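Local structure of tail spike protein gp49 (Pseudomonas phage LKA1, 4RU4) at residues L89-D94 against A209-V214; V70-G75 against A96-R101; P432-S437 against G464-V469. The protein probably cleaves the O-specific polysaccharide of Pseudomonas as a tailspike lyase, degrading the host cell envelope as the phage enters. All blocks are in the same frame, centred on the assembly; numbering follows the deposited sequence.

Overall arrangement
Following the chain from its N terminus, contact 2 opens at 70-75, contact 1 opens at 89-94, contact 2 closes at 96-101, and contact 1 closes much later at 209-214, after an excursion that includes the antiparallel strands between 133 and 202. The two therefore cross along the sequence, and they also touch: their centres are 6 Å apart, and together they tie the first coils of the parallel beta-helix to the coil reached after that excursion. Contact 3 comes afterwards in series, closing the short loop from 432-437 to 464-469. It joins two late coils of the helix, about 50 Å from contact 1 between centres and on the opposite side of the chain's centre.

Contact 1: L89-D94 against A209-V214; sequences LQIAGD and ASIQIV
Ile91 meets the second segment through both backbone and side chain. Its carbonyl O takes the amide of Ala209 (Ala209 N to Ile91 O, 2.9 Å), with a C=O...N angle of 161° that puts the donor close to the line of the carbonyl. Its CG2, anti to the backbone N, touches CG2 of Ile211 at 4.1 Å; the two side chains cross at about a right angle, and both also pack on Leu112. Ala92 is the parallel partner of Ala209, their CB atoms on the same face of the sheet, and a CA-H...O contact of 3.2 Å runs from Ala92 CA to Ala209 O. Strands 89-93 and 206-209 are thus neighbours on successive coils of a parallel beta-helix, and Ala209 bonds to the residues on either side of Ala92. The second of these bonds is Gly93 N to Ala209 O, 3.1 Å, its donor tilted 23° from the carbonyl plane. At Gly93 the partner chain turns a corner: Ser210 O comes within 3.0 Å of Gly93 CA, Ile211 CG2 lies 3.6 Å from Gly93 N, while Ser210 OG is hydrogen-bonded to Asp235 OD2. Asp94 bonds Ser74 N through OD2 and packs on Pro69 of a neighbouring subunit.

Contact 2: V70-G75 against A96-R101; sequences VHIPSG and ATSIIR
This is a corner contact near the N-terminal end of the parallel beta-helix, where the turn from strand 70-72 into strand 75-79 lies against the start of strand 98-107 on the next coil. The touching parts run 104° apart; side-chain hydroxyls link them before Gly75 comes into line. Ser98 OG donates to Ile72 O at 2.7 Å, from a position tilted well out of the carbonyl plane, and the same OG receives Asp94 N, so one hydroxyl joins the turn to the chain leading into its own strand. Where the corner meets a neighbouring subunit, Ser74 OG and Thr97 OG1 are hydrogen-bonded at 2.6 Å. Thr97 OG1 sits between its backbone N and carbonyl carbon (chi1 49°), and it is also bonded to Gln90 NE2 of that neighbouring subunit, which brings the trimer interface to this point. Inside the coil, Ile72 CD1 meets Ile100 CD1 at 4.0 Å, the two side chains crossing at about a right angle, while Ile72 CG2 rests on Ser98 CB. Regular parallel pairing then begins, with Gly75 reaching to both sides of Ser98: Gly75 N bonds Thr97 O at 3.0 Å, and Ile99 N reaches Gly75 O at 2.9 Å, nearly in line with that carbonyl.

Contact 3: P432-S437 against G464-V469; sequences PSLSTS and GSLGKV
Two waters, rather than direct backbone bonds, join Pro432, Leu434, Gly464 and Ser465. The two stretches run nearly alongside each other, 21° apart, and at this end the waters make the polar links. Water 1 accepts from Ser465 N at 3.0 Å and lies 2.8 Å from Pro432 O and 2.7 Å from Leu434 O. Water 2 takes two amides, Leu434 N at 2.9 Å and Gly464 N at 3.0 Å, and sits 2.6 Å from Ser465 O. Each water bonds to both segments and so bridges backbone groups that do not bond each other directly.

Beyond the waters the chains close up. Leu434 and Leu466 lie side by side and point the same way, meeting CD1 to CD1 at 3.7 Å; Leu466 starts off pointing away from 432-437, and CG anti to its backbone N (chi1 -179°) lets the side chain extend beside Leu434. Ser465 CB touches Leu434 O and Ser435 C, with Thr436 CG2 touching it from the other segment. Farther on, Thr436 O comes within 3.0 Å of Gly467 CA. The segment 432-437 is shaped here by an ST turn, in which Ser437 N donates to Ser435 OG.

In the parallel beta-helix of this pectin lyase-like region the two stretches are turns on adjacent coils. Leu434 also packs on Asp394, which together with Gly368 binds a calcium ion, so this leucine lies in the second shell of that site. Both leucines press on Leu440 of strand 439-446, and regular pairing starts just beyond, where Gly467 and Lys468 bond Ser438 as the chain enters strand 468-474, the parallel neighbour of 439-446.

Contact 1: L89-D94 against A209-V214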
# COMPACT_ATOMS: atom_id res chain seq x y z
N LEU B 89 -10.13 16.99 27.18
CA LEU B 89 -10.81 18.02 26.40
C LEU B 89 -11.68 17.29 25.41
O LEU B 89 -11.16 16.53 24.60
CB LEU B 89 -9.78 18.86 25.63
CG LEU B 89 -10.29 20.03 24.78
CD1 LEU B 89 -11.00 21.09 25.65
CD2 LEU B 89 -9.15 20.68 24.02
N GLN B 90 -12.99 17.50 25.49
CA GLN B 90 -13.93 16.83 24.59
C GLN B 90 -14.78 17.88 23.94
O GLN B 90 -15.57 18.55 24.61
CB GLN B 90 -14.81 15.86 25.37
CG GLN B 90 -14.03 14.76 26.04
CD GLN B 90 -14.93 13.95 26.94
OE1 GLN B 90 -15.29 14.39 28.03
NE2 GLN B 90 -15.33 12.78 26.47
N ILE B 91 -14.60 18.06 22.63
CA ILE B 91 -15.32 19.11 21.90
C ILE B 91 -15.75 18.54 20.56
O ILE B 91 -14.91 18.01 19.82
CB ILE B 91 -14.42 20.34 21.64
CG1 ILE B 91 -14.19 21.10 22.93
CG2 ILE B 91 -15.04 21.26 20.55
CD1 ILE B 91 -12.98 21.98 22.84
N ALA B 92 -17.04 18.63 20.26
CA ALA B 92 -17.56 18.20 18.97
C ALA B 92 -18.56 19.23 18.44
O ALA B 92 -19.37 19.74 19.21
CB ALA B 92 -18.22 16.82 19.09
N GLY B 93 -18.49 19.54 17.15
CA GLY B 93 -19.36 20.54 16.55
C GLY B 93 -20.23 19.95 15.47
O GLY B 93 -20.37 18.72 15.39
N ASP B 94 -20.81 20.80 14.62
CA ASP B 94 -21.71 20.33 13.57
C ASP B 94 -21.00 20.29 12.24
O ASP B 94 -21.65 20.23 11.18
CB ASP B 94 -22.92 21.26 13.45
CG ASP B 94 -23.88 21.12 14.61
OD1 ASP B 94 -23.87 20.06 15.26
OD2 ASP B 94 -24.64 22.07 14.88
N ALA B 209 -13.58 17.05 17.41
CA ALA B 209 -14.15 16.68 16.12
C ALA B 209 -15.11 17.69 15.53
O ALA B 209 -15.79 18.41 16.27
CB ALA B 209 -14.83 15.29 16.22
N SER B 210 -15.14 17.75 14.21
CA SER B 210 -16.24 18.38 13.49
C SER B 210 -16.41 19.83 13.87
O SER B 210 -17.54 20.26 14.19
CB SER B 210 -17.52 17.61 13.80
OG SER B 210 -17.46 16.33 13.21
N ILE B 211 -15.30 20.56 13.84
CA ILE B 211 -15.29 22.00 14.08
C ILE B 211 -14.32 22.61 13.06
O ILE B 211 -13.55 21.91 12.39
CB ILE B 211 -14.83 22.37 15.51
CG1 ILE B 211 -13.42 21.83 15.79
CG2 ILE B 211 -15.83 21.88 16.57
CD1 ILE B 211 -12.67 22.51 16.93
N GLN B 212 -14.40 23.92 12.93
CA GLN B 212 -13.43 24.68 12.15
C GLN B 212 -12.77 25.74 13.04
O GLN B 212 -13.46 26.49 13.75
CB GLN B 212 -14.08 25.32 10.93
CG GLN B 212 -13.16 26.33 10.19
CD GLN B 212 -13.67 26.73 8.81
OE1 GLN B 212 -12.89 27.23 8.00
NE2 GLN B 212 -14.97 26.54 8.54
N ILE B 213 -11.45 25.77 13.04
CA ILE B 213 -10.70 26.82 13.72
C ILE B 213 -10.18 27.75 12.63
O ILE B 213 -9.46 27.30 11.74
CB ILE B 213 -9.53 26.20 14.49
CG1 ILE B 213 -10.05 25.47 15.71
CG2 ILE B 213 -8.49 27.29 14.90
CD1 ILE B 213 -8.99 24.63 16.36
N VAL B 214 -10.57 29.03 12.67
CA VAL B 214 -9.94 30.00 11.77
C VAL B 214 -8.99 30.80 12.62
O VAL B 214 -9.39 31.78 13.27
CB VAL B 214 -10.96 30.91 11.10
CG1 VAL B 214 -10.26 31.89 10.13
CG2 VAL B 214 -12.01 30.05 10.37

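Contact 2: V70-G75 against A96-R101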
# COMPACT_ATOMS: atom_id res chain seq x y z
N VAL B 70 -18.39 18.78 25.38
CA VAL B 70 -18.96 20.02 24.87
C VAL B 70 -19.40 19.84 23.43
O VAL B 70 -18.63 19.38 22.59
CB VAL B 70 -17.92 21.16 24.97
CG1 VAL B 70 -18.47 22.47 24.39
CG2 VAL B 70 -17.51 21.34 26.44
N HIS B 71 -20.64 20.21 23.15
CA HIS B 71 -21.12 20.24 21.78
C HIS B 71 -21.24 21.69 21.33
O HIS B 71 -21.87 22.50 22.01
CB HIS B 71 -22.49 19.56 21.63
CG HIS B 71 -23.04 19.69 20.25
ND1 HIS B 71 -22.49 19.04 19.17
CD2 HIS B 71 -24.05 20.44 19.76
CE1 HIS B 71 -23.15 19.38 18.07
NE2 HIS B 71 -24.10 20.22 18.40
N ILE B 72 -20.63 22.01 20.20
CA ILE B 72 -20.64 23.38 19.68
C ILE B 72 -21.53 23.42 18.45
O ILE B 72 -21.15 22.96 17.40
CB ILE B 72 -19.22 23.84 19.29
CG1 ILE B 72 -18.28 23.78 20.49
CG2 ILE B 72 -19.25 25.26 18.70
CD1 ILE B 72 -16.91 24.42 20.24
N PRO B 73 -22.73 24.01 18.58
CA PRO B 73 -23.67 24.21 17.47
C PRO B 73 -23.04 25.12 16.44
O PRO B 73 -22.18 25.89 16.85
CB PRO B 73 -24.83 24.97 18.13
CG PRO B 73 -24.73 24.62 19.57
CD PRO B 73 -23.25 24.55 19.84
N SER B 74 -23.47 25.04 15.18
CA SER B 74 -23.12 26.03 14.16
C SER B 74 -23.18 27.43 14.72
O SER B 74 -24.15 27.80 15.38
CB SER B 74 -24.10 25.99 12.97
OG SER B 74 -23.78 24.91 12.12
N GLY B 75 -22.15 28.20 14.43
CA GLY B 75 -22.04 29.56 14.90
C GLY B 75 -20.60 29.98 14.75
O GLY B 75 -19.74 29.16 14.38
N ALA B 96 -17.97 22.11 9.64
CA ALA B 96 -17.17 23.28 9.32
C ALA B 96 -17.89 24.58 9.66
O ALA B 96 -17.27 25.64 9.65
CB ALA B 96 -16.76 23.27 7.83
N THR B 97 -19.20 24.50 9.94
CA THR B 97 -19.96 25.71 10.32
C THR B 97 -19.87 26.00 11.82
O THR B 97 -20.36 27.03 12.28
CB THR B 97 -21.45 25.61 9.93
OG1 THR B 97 -21.96 24.36 10.38
CG2 THR B 97 -21.62 25.71 8.41
N SER B 98 -19.25 25.09 12.57
CA SER B 98 -18.98 25.33 13.99
C SER B 98 -17.59 25.94 14.08
O SER B 98 -16.57 25.23 14.14
CB SER B 98 -19.06 24.02 14.79
OG SER B 98 -20.38 23.50 14.84
N ILE B 99 -17.55 27.27 14.05
CA ILE B 99 -16.30 28.01 13.89
C ILE B 99 -15.83 28.67 15.16
O ILE B 99 -16.58 29.39 15.83
CB ILE B 99 -16.48 29.10 12.81
CG1 ILE B 99 -16.68 28.44 11.45
CG2 ILE B 99 -15.31 30.08 12.79
CD1 ILE B 99 -17.37 29.35 10.44
N ILE B 100 -14.56 28.41 15.51
CA ILE B 100 -13.91 29.11 16.61
C ILE B 100 -12.87 30.07 16.01
O ILE B 100 -11.98 29.64 15.26
CB ILE B 100 -13.20 28.12 17.58
CG1 ILE B 100 -14.20 27.16 18.21
CG2 ILE B 100 -12.42 28.88 18.64
CD1 ILE B 100 -13.52 25.96 18.92
N ARG B 101 -12.99 31.35 16.33
CA ARG B 101 -12.27 32.39 15.58
C ARG B 101 -11.61 33.38 16.52
O ARG B 101 -12.28 34.25 17.08
CB ARG B 101 -13.24 33.15 14.65
CG ARG B 101 -12.54 34.10 13.66
CD ARG B 101 -13.53 35.05 12.96
NE ARG B 101 -14.53 34.27 12.23
CZ ARG B 101 -14.36 33.80 10.99
NH1 ARG B 101 -13.22 34.02 10.34
NH2 ARG B 101 -15.31 33.09 10.41

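Contact 3: P432-S437 against G464-V469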
# COMPACT_ATOMS: atom_id res chain seq x y z
N PRO B 432 12.18 14.75 -17.34
CA PRO B 432 12.45 15.05 -18.75
C PRO B 432 13.49 16.12 -18.96
O PRO B 432 13.98 16.28 -20.09
CB PRO B 432 11.11 15.62 -19.27
CG PRO B 432 10.08 15.26 -18.21
CD PRO B 432 10.83 15.18 -16.92
N SER B 433 13.81 16.89 -17.92
CA SER B 433 14.62 18.09 -18.14
C SER B 433 15.97 18.05 -17.45
O SER B 433 16.50 19.09 -17.05
CB SER B 433 13.85 19.36 -17.74
OG SER B 433 12.59 19.38 -18.40
N LEU B 434 16.55 16.86 -17.32
CA LEU B 434 17.91 16.74 -16.79
C LEU B 434 18.94 16.99 -17.91
O LEU B 434 18.58 17.05 -19.09
CB LEU B 434 18.14 15.35 -16.18
CG LEU B 434 17.17 14.87 -15.09
CD1 LEU B 434 17.60 13.47 -14.60
CD2 LEU B 434 17.09 15.88 -13.90
N SER B 435 20.22 17.12 -17.53
CA SER B 435 21.29 17.25 -18.54
C SER B 435 22.16 16.00 -18.57
O SER B 435 21.96 15.06 -17.77
CB SER B 435 22.18 18.46 -18.28
OG SER B 435 23.14 18.17 -17.28
N THR B 436 23.14 15.98 -19.48
CA THR B 436 24.08 14.88 -19.54
C THR B 436 25.04 14.90 -18.37
O THR B 436 25.90 14.03 -18.28
CB THR B 436 24.89 14.90 -20.85
OG1 THR B 436 25.54 16.16 -20.97
CG2 THR B 436 23.95 14.71 -22.03
N SER B 437 24.94 15.91 -17.50
CA SER B 437 25.73 15.94 -16.26
C SER B 437 24.91 15.50 -15.01
O SER B 437 25.47 15.30 -13.94
CB SER B 437 26.36 17.32 -16.02
OG SER B 437 27.24 17.70 -17.07
N GLY B 464 14.89 12.55 -20.72
CA GLY B 464 15.49 12.99 -21.96
C GLY B 464 16.98 12.70 -21.84
O GLY B 464 17.41 11.59 -22.11
N SER B 465 17.76 13.69 -21.42
CA SER B 465 19.18 13.45 -21.15
C SER B 465 19.39 12.96 -19.72
O SER B 465 18.55 13.18 -18.83
CB SER B 465 20.00 14.72 -21.39
OG SER B 465 19.82 15.15 -22.71
N LEU B 466 20.52 12.28 -19.50
CA LEU B 466 20.93 11.84 -18.19
C LEU B 466 22.44 11.65 -18.26
O LEU B 466 22.96 11.29 -19.31
CB LEU B 466 20.26 10.51 -17.82
CG LEU B 466 20.58 9.90 -16.46
CD1 LEU B 466 20.16 10.86 -15.31
CD2 LEU B 466 19.87 8.53 -16.33
N GLY B 467 23.12 11.93 -17.15
CA GLY B 467 24.53 11.63 -17.03
C GLY B 467 24.79 10.28 -16.40
O GLY B 467 25.46 9.42 -16.98
N LYS B 468 24.24 10.06 -15.20
CA LYS B 468 24.64 8.89 -14.40
C LYS B 468 23.47 8.39 -13.57
O LYS B 468 22.57 9.17 -13.26
CB LYS B 468 25.75 9.24 -13.40
CG LYS B 468 26.77 10.25 -13.90
CD LYS B 468 27.95 10.39 -12.94
CE LYS B 468 28.94 11.46 -13.45
NZ LYS B 468 30.05 11.70 -12.48
N VAL B 469 23.52 7.11 -13.19
CA VAL B 469 22.55 6.58 -12.22
C VAL B 469 23.04 7.00 -10.84
O VAL B 469 22.36 7.77 -10.16
CB VAL B 469 22.37 5.04 -12.33
CG1 VAL B 469 21.33 4.53 -11.31
CG2 VAL B 469 21.95 4.65 -13.75
O HOH W 1 16.62 16.40 -20.89
O HOH W 2 16.16 14.31 -18.71